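Local coordinates for isoaspartyl dipeptidase (Fervidobacterium islandicum, PDB 7CDH), which acts as an M38-family zinc metallopeptidase that cleaves beta-aspartyl (isoaspartyl) dipeptides and serves in protein repair, at the interface of chains A and B and the interface of chains A and C. Coordinates in Å, arbitrary orientation; residue numbers count along the deposited sequence, not the author numbering. Chains: chain A/B/C, Isoaspartyl dipeptidase.

Contact 1: the interface of chains A and B. Residues chain A 161-162, 166, 199; chain B 180, 214.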
ATOM      1  N   ASP A 161     -30.640   8.531   7.301  1.00 35.37           N
ATOM      2  CA  ASP A 161     -30.370   9.913   6.819  1.00 35.08           C
ATOM      3  C   ASP A 161     -29.938   9.872   5.350  1.00 33.93           C
ATOM      4  O   ASP A 161     -29.204   8.958   4.968  1.00 33.65           O
ATOM      5  CB  ASP A 161     -29.274  10.607   7.630  1.00 34.44           C
ATOM      6  CG  ASP A 161     -29.233  12.100   7.404  1.00 37.46           C
ATOM      7  OD1 ASP A 161     -28.568  12.539   6.436  1.00 35.33           O
ATOM      8  OD2 ASP A 161     -29.914  12.806   8.169  1.00 41.47           O
ATOM      9  N   HIS A 162     -30.352  10.870   4.581  1.00 33.87           N
ATOM     10  CA  HIS A 162     -30.061  10.989   3.138  1.00 36.68           C
ATOM     11  C   HIS A 162     -28.564  11.311   2.908  1.00 32.76           C
ATOM     12  O   HIS A 162     -28.118  11.087   1.803  1.00 31.50           O
ATOM     13  CB  HIS A 162     -31.058  11.968   2.497  1.00 37.82           C
ATOM     14  CG  HIS A 162     -30.917  13.383   2.945  1.00 38.93           C
ATOM     15  ND1 HIS A 162     -31.658  13.908   3.978  1.00 48.34           N
ATOM     16  CD2 HIS A 162     -30.156  14.391   2.499  1.00 41.31           C
ATOM     17  CE1 HIS A 162     -31.360  15.180   4.142  1.00 44.84           C
ATOM     18  NE2 HIS A 162     -30.445  15.486   3.255  1.00 43.06           N
ATOM     19  N   GLN A 166     -25.134   4.775   3.794  1.00 31.93           N
ATOM     20  CA  GLN A 166     -26.025   3.586   3.790  1.00 31.76           C
ATOM     21  C   GLN A 166     -25.275   2.404   4.405  1.00 31.84           C
ATOM     22  O   GLN A 166     -25.132   1.354   3.802  1.00 30.50           O
ATOM     23  CB  GLN A 166     -26.557   3.326   2.379  1.00 31.98           C
ATOM     24  CG  GLN A 166     -27.373   4.470   1.778  1.00 35.02           C
ATOM     25  CD  GLN A 166     -28.639   4.798   2.557  1.00 37.14           C
ATOM     26  OE1 GLN A 166     -29.278   3.920   3.141  1.00 34.12           O
ATOM     27  NE2 GLN A 166     -28.995   6.084   2.594  1.00 32.30           N
ATOM     28  N   GLY A 199     -35.174   9.330   8.517  1.00 39.50           N
ATOM     29  CA  GLY A 199     -35.569   8.081   7.854  1.00 39.24           C
ATOM     30  C   GLY A 199     -36.422   7.192   8.751  1.00 39.36           C
ATOM     31  O   GLY A 199     -36.240   7.206   9.987  1.00 36.66           O
TER
ATOM     32  N   ARG B 180     -23.733  11.059  -4.179  1.00 28.06           N
ATOM     33  CA  ARG B 180     -24.698  12.041  -3.635  1.00 30.40           C
ATOM     34  C   ARG B 180     -23.988  12.954  -2.641  1.00 27.98           C
ATOM     35  O   ARG B 180     -24.122  14.196  -2.740  1.00 25.39           O
ATOM     36  CB  ARG B 180     -25.915  11.376  -2.999  1.00 35.45           C
ATOM     37  CG  ARG B 180     -26.696  12.302  -2.087  1.00 40.09           C
ATOM     38  CD  ARG B 180     -28.091  11.778  -1.875  1.00 50.38           C
ATOM     39  NE  ARG B 180     -28.869  12.633  -0.983  1.00 61.97           N
ATOM     40  CZ  ARG B 180     -29.294  13.873  -1.262  1.00 69.06           C
ATOM     41  NH1 ARG B 180     -29.008  14.458  -2.410  1.00 69.94           N
ATOM     42  NH2 ARG B 180     -30.011  14.542  -0.377  1.00 71.83           N
ATOM     43  N   GLU B 214     -33.431   6.709   2.061  1.00 37.16           N
ATOM     44  CA  GLU B 214     -33.779   8.150   2.073  1.00 40.67           C
ATOM     45  C   GLU B 214     -33.194   8.832   0.819  1.00 42.20           C
ATOM     46  O   GLU B 214     -33.173  10.088   0.794  1.00 43.98           O
ATOM     47  CB  GLU B 214     -33.187   8.786   3.342  1.00 47.02           C
ATOM     48  CG  GLU B 214     -33.345   7.969   4.638  1.00 47.90           C
ATOM     49  CD  GLU B 214     -32.377   6.804   4.881  1.00 52.35           C
ATOM     50  OE1 GLU B 214     -31.314   6.697   4.194  1.00 47.10           O
ATOM     51  OE2 GLU B 214     -32.705   5.974   5.748  1.00 51.55           O
TER
HETATM   52  O   HOH W   1     -29.150   5.834   6.025  1.00 33.35           O

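Contact 2: the interface of chains A and C. Residues chain A 105, 107-108, 110-112; chain C 73, 76, 102-104.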
ATOM      1  N   SER A 105     -10.392  17.665   8.038  1.00 27.29           N
ATOM      2  CA  SER A 105      -9.420  16.629   8.428  1.00 26.35           C
ATOM      3  C   SER A 105      -9.516  16.353   9.937  1.00 26.30           C
ATOM      4  O   SER A 105      -9.803  17.269  10.733  1.00 24.05           O
ATOM      5  CB  SER A 105      -8.033  17.072   7.983  1.00 27.25           C
ATOM      6  OG  SER A 105      -7.275  17.617   9.033  1.00 28.10           O
ATOM      7  N   GLU A 107      -6.910  15.749  11.697  1.00 28.37           N
ATOM      8  CA  GLU A 107      -5.677  16.298  12.323  1.00 28.84           C
ATOM      9  C   GLU A 107      -5.961  17.764  12.679  1.00 26.07           C
ATOM     10  O   GLU A 107      -5.482  18.259  13.727  1.00 25.34           O
ATOM     11  CB  GLU A 107      -4.459  16.163  11.402  1.00 28.62           C
ATOM     12  CG  GLU A 107      -4.053  14.734  11.121  1.00 30.44           C
ATOM     13  CD  GLU A 107      -4.864  13.989  10.060  1.00 33.71           C
ATOM     14  OE1 GLU A 107      -5.815  14.590   9.452  1.00 31.06           O
ATOM     15  OE2 GLU A 107      -4.575  12.776   9.874  1.00 38.68           O
ATOM     16  N   ASN A 108      -6.760  18.420  11.854  1.00 23.04           N
ATOM     17  CA  ASN A 108      -7.250  19.795  12.133  1.00 24.90           C
ATOM     18  C   ASN A 108      -8.181  19.772  13.356  1.00 27.51           C
ATOM     19  O   ASN A 108      -8.110  20.724  14.150  1.00 29.55           O
ATOM     20  CB  ASN A 108      -7.925  20.352  10.891  1.00 25.36           C
ATOM     21  CG  ASN A 108      -8.436  21.764  11.022  1.00 25.53           C
ATOM     22  OD1 ASN A 108      -9.625  22.002  10.742  1.00 28.61           O
ATOM     23  ND2 ASN A 108      -7.547  22.684  11.344  1.00 19.95           N
ATOM     24  N   TYR A 110      -8.105  17.740  15.901  1.00 30.43           N
ATOM     25  CA  TYR A 110      -7.187  17.535  17.039  1.00 29.59           C
ATOM     26  C   TYR A 110      -6.515  18.876  17.371  1.00 31.37           C
ATOM     27  O   TYR A 110      -6.435  19.258  18.555  1.00 30.27           O
ATOM     28  CB  TYR A 110      -6.177  16.448  16.648  1.00 28.02           C
ATOM     29  CG  TYR A 110      -5.109  16.190  17.676  1.00 28.03           C
ATOM     30  CD1 TYR A 110      -5.352  15.315  18.707  1.00 31.21           C
ATOM     31  CD2 TYR A 110      -3.862  16.793  17.622  1.00 28.49           C
ATOM     32  CE1 TYR A 110      -4.408  15.061  19.691  1.00 34.14           C
ATOM     33  CE2 TYR A 110      -2.895  16.540  18.588  1.00 30.20           C
ATOM     34  CZ  TYR A 110      -3.182  15.682  19.640  1.00 32.88           C
ATOM     35  OH  TYR A 110      -2.304  15.356  20.630  1.00 40.87           O
ATOM     36  N   ALA A 111      -5.946  19.523  16.347  1.00 30.85           N
ATOM     37  CA  ALA A 111      -5.176  20.783  16.490  1.00 30.86           C
ATOM     38  C   ALA A 111      -6.094  21.839  17.126  1.00 27.20           C
ATOM     39  O   ALA A 111      -5.656  22.471  18.091  1.00 24.94           O
ATOM     40  CB  ALA A 111      -4.617  21.249  15.157  1.00 27.19           C
ATOM     41  N   LYS A 112      -7.305  22.018  16.586  1.00 24.84           N
ATOM     42  CA  LYS A 112      -8.344  22.921  17.143  1.00 27.98           C
ATOM     43  C   LYS A 112      -8.662  22.545  18.595  1.00 28.45           C
ATOM     44  O   LYS A 112      -8.600  23.448  19.442  1.00 27.10           O
ATOM     45  CB  LYS A 112      -9.625  22.883  16.321  1.00 30.26           C
ATOM     46  CG  LYS A 112     -10.710  23.835  16.801  1.00 32.61           C
ATOM     47  CD  LYS A 112     -10.218  25.238  17.052  1.00 30.95           C
ATOM     48  CE  LYS A 112     -11.321  26.264  16.909  1.00 31.23           C
ATOM     49  NZ  LYS A 112     -10.861  27.624  17.285  1.00 32.23           N
TER
ATOM     50  N   PHE C  73       0.044  24.740  19.129  1.00 36.29           N
ATOM     51  CA  PHE C  73      -1.346  24.739  18.603  1.00 37.89           C
ATOM     52  C   PHE C  73      -2.057  26.084  18.844  1.00 37.15           C
ATOM     53  O   PHE C  73      -2.953  26.435  18.034  1.00 33.46           O
ATOM     54  CB  PHE C  73      -2.118  23.579  19.229  1.00 38.05           C
ATOM     55  CG  PHE C  73      -1.606  22.212  18.856  1.00 36.78           C
ATOM     56  CD1 PHE C  73      -1.720  21.756  17.552  1.00 36.79           C
ATOM     57  CD2 PHE C  73      -1.034  21.383  19.807  1.00 35.79           C
ATOM     58  CE1 PHE C  73      -1.252  20.505  17.199  1.00 36.52           C
ATOM     59  CE2 PHE C  73      -0.597  20.119  19.461  1.00 38.12           C
ATOM     60  CZ  PHE C  73      -0.705  19.685  18.160  1.00 39.99           C
ATOM     61  N   ARG C  76      -1.758  28.708  15.873  1.00 33.11           N
ATOM     62  CA  ARG C  76      -2.486  28.591  14.582  1.00 35.66           C
ATOM     63  C   ARG C  76      -3.317  29.856  14.313  1.00 34.25           C
ATOM     64  O   ARG C  76      -4.154  30.236  15.157  1.00 40.08           O
ATOM     65  CB  ARG C  76      -3.458  27.410  14.541  1.00 35.62           C
ATOM     66  CG  ARG C  76      -2.774  26.070  14.701  1.00 40.39           C
ATOM     67  CD  ARG C  76      -3.823  25.004  14.966  1.00 38.98           C
ATOM     68  NE  ARG C  76      -3.945  24.191  13.791  1.00 31.61           N
ATOM     69  CZ  ARG C  76      -5.055  23.932  13.154  1.00 30.81           C
ATOM     70  NH1 ARG C  76      -6.211  24.389  13.579  1.00 38.77           N
ATOM     71  NH2 ARG C  76      -5.015  23.166  12.090  1.00 37.89           N
ATOM     72  N   ILE C 102       0.628  19.008   8.356  1.00 36.70           N
ATOM     73  CA  ILE C 102       0.015  17.870   9.123  1.00 37.78           C
ATOM     74  C   ILE C 102      -1.435  18.219   9.447  1.00 35.89           C
ATOM     75  O   ILE C 102      -2.314  17.392   9.133  1.00 31.23           O
ATOM     76  CB  ILE C 102       0.750  17.564  10.441  1.00 41.13           C
ATOM     77  CG1 ILE C 102       2.246  17.318  10.244  1.00 47.86           C
ATOM     78  CG2 ILE C 102       0.109  16.388  11.152  1.00 41.55           C
ATOM     79  CD1 ILE C 102       2.540  16.065   9.478  1.00 53.56           C
ATOM     80  N   THR C 103      -1.647  19.368  10.101  1.00 32.96           N
ATOM     81  CA  THR C 103      -2.953  19.767  10.685  1.00 32.64           C
ATOM     82  C   THR C 103      -3.654  20.689   9.704  1.00 29.65           C
ATOM     83  O   THR C 103      -4.843  20.961   9.892  1.00 34.34           O
ATOM     84  CB  THR C 103      -2.865  20.424  12.078  1.00 31.71           C
ATOM     85  OG1 THR C 103      -2.589  21.815  11.955  1.00 31.53           O
ATOM     86  CG2 THR C 103      -1.830  19.832  13.005  1.00 30.57           C
ATOM     87  N   ARG C 104      -2.933  21.182   8.714  1.00 29.32           N
ATOM     88  CA  ARG C 104      -3.539  21.933   7.589  1.00 27.93           C
ATOM     89  C   ARG C 104      -3.518  21.009   6.373  1.00 27.20           C
ATOM     90  O   ARG C 104      -2.459  20.531   6.042  1.00 35.49           O
ATOM     91  CB  ARG C 104      -2.752  23.214   7.337  1.00 31.51           C
ATOM     92  CG  ARG C 104      -2.479  24.038   8.580  1.00 31.03           C
ATOM     93  CD  ARG C 104      -3.739  24.723   9.052  1.00 31.74           C
ATOM     94  NE  ARG C 104      -3.379  25.848   9.887  1.00 35.18           N
ATOM     95  CZ  ARG C 104      -4.244  26.688  10.422  1.00 33.21           C
ATOM     96  NH1 ARG C 104      -5.539  26.502  10.231  1.00 32.58           N
ATOM     97  NH2 ARG C 104      -3.796  27.696  11.153  1.00 30.37           N
TER
HETATM   98  O   HOH W   2      -4.680  17.824   7.865  1.00 32.21           O

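Contact 1: the interface of chains A and B
A:Gln166 and B:Glu214 meet through a direct polar contact, in which the side-chain amide NE2 donates to the carboxylate oxygen OE1 at 2.9 Å. The bond is straight, 173° at the hydrogen, and the acceptor lies in the amide plane. NE2 meets OE1 nearly along its C-O axis. The amide and carboxylate are almost coplanar, and their side chains run past each other in opposite directions. B:Glu214 bends at chi2 (79°), bringing its carboxylate alongside the A:Asp161 backbone. A second hydrogen bond lies farther along the interface, where B:Arg180 NE donates to the A:His162 carbonyl O at 3.3 Å. This one is bent, with the donor above the carbonyl plane and the oxygen tilted from the guanidinium plane. B:Arg180, on helix 169-186, reaches it with a chain extended from CG to NE.

Water 1 adds an indirect link, 3.0 Å from B:Glu214 OE1 and 3.3 Å from A:Asp161 O. OE1 is thus shared between an amide N-H and a water. The carbonyl O of A:Asp161 and OE1 also approach directly, but both are acceptors as usually ionised; the pair is doubtful as a bond.

Apolar contacts fill in around the polar ones. B:Glu214 CB lies 3.8 Å from A:His162 CA, while its CG lies 3.9 Å from A:Gly199 CA, where chain A presents only backbone. The A:His162 imidazole and the B:Arg180 guanidinium lie obliquely to each other, with planes 40° apart, and A:His162 CB sits at the guanidinium edge.

The chain A loops here follow strands 151-159 and 191-196, which carry the zinc ligands A:Glu156 and A:His195. The contact joins neighbouring subunits in the deposited assembly and may steady those loops at the metal site.

Contact 2: the interface of chains A and C
The guanidinium of C:Arg76 takes the methyl of A:Ala111 over the centre of one face, with CB 3.3 Å above the plane. NH1 of C:Arg104 stands over the rim of the opposite face, 3.7 Å above the plane, where the two probably positive groups would be expected to repel somewhat. At the edge, in plane, comes A:Asn108 ND2, 2.7 Å from C:Arg76 NH2. Two nitrogens that can only donate are unlikely neighbours; the amide as modelled is doubtful, and turning it over would put its oxygen toward the guanidinium. The two groups are oblique, 46° apart.

Within chain C, C:Arg76 NH2 donates to the C:Thr103 hydroxyl OG1 at 2.8 Å, a bond that would help hold the guanidinium in place against the methyl. The bend of C:Arg76 at chi3 (108°) turns it toward helix 106-118 of chain A. C:Thr103 CB packs against A:Ala111 CB at 3.6 Å, so the small residue is met by both threonine and arginine.

C:Phe73 comes alongside the same helix turn, its CD1-CE1 side toward A:Ala111, with CD1 3.7 Å from CA. Its CZ touches A:Tyr110 at ring atom CE2, the two side chains lying crosswise.

The start of the helix is capped by A:Ser105, whose OG accepts from A:Asn108 N. The interface is two-fold symmetric, so the contact recurs with the chains exchanged. At this end of the patch water 2 bridges the chains, 2.9 Å from A:Ser105 OG and 2.7 Å from the C:Ile102 carbonyl O.

The C-alpha centres of contact 1 and contact 2 lie about 30 Å apart, and no residue given belongs to both. On chain A, contact 1 uses loops after strands 151-159 and 191-196, whereas contact 2 uses the first turns of helix 106-118, so one subunit can hold two neighbours at once. The two interfaces differ in symmetry: contact 2 belongs to a two-fold interface, and contact 1 to one that is not an exact two-fold. The two kinds together could build up the deposited assembly of eight copies.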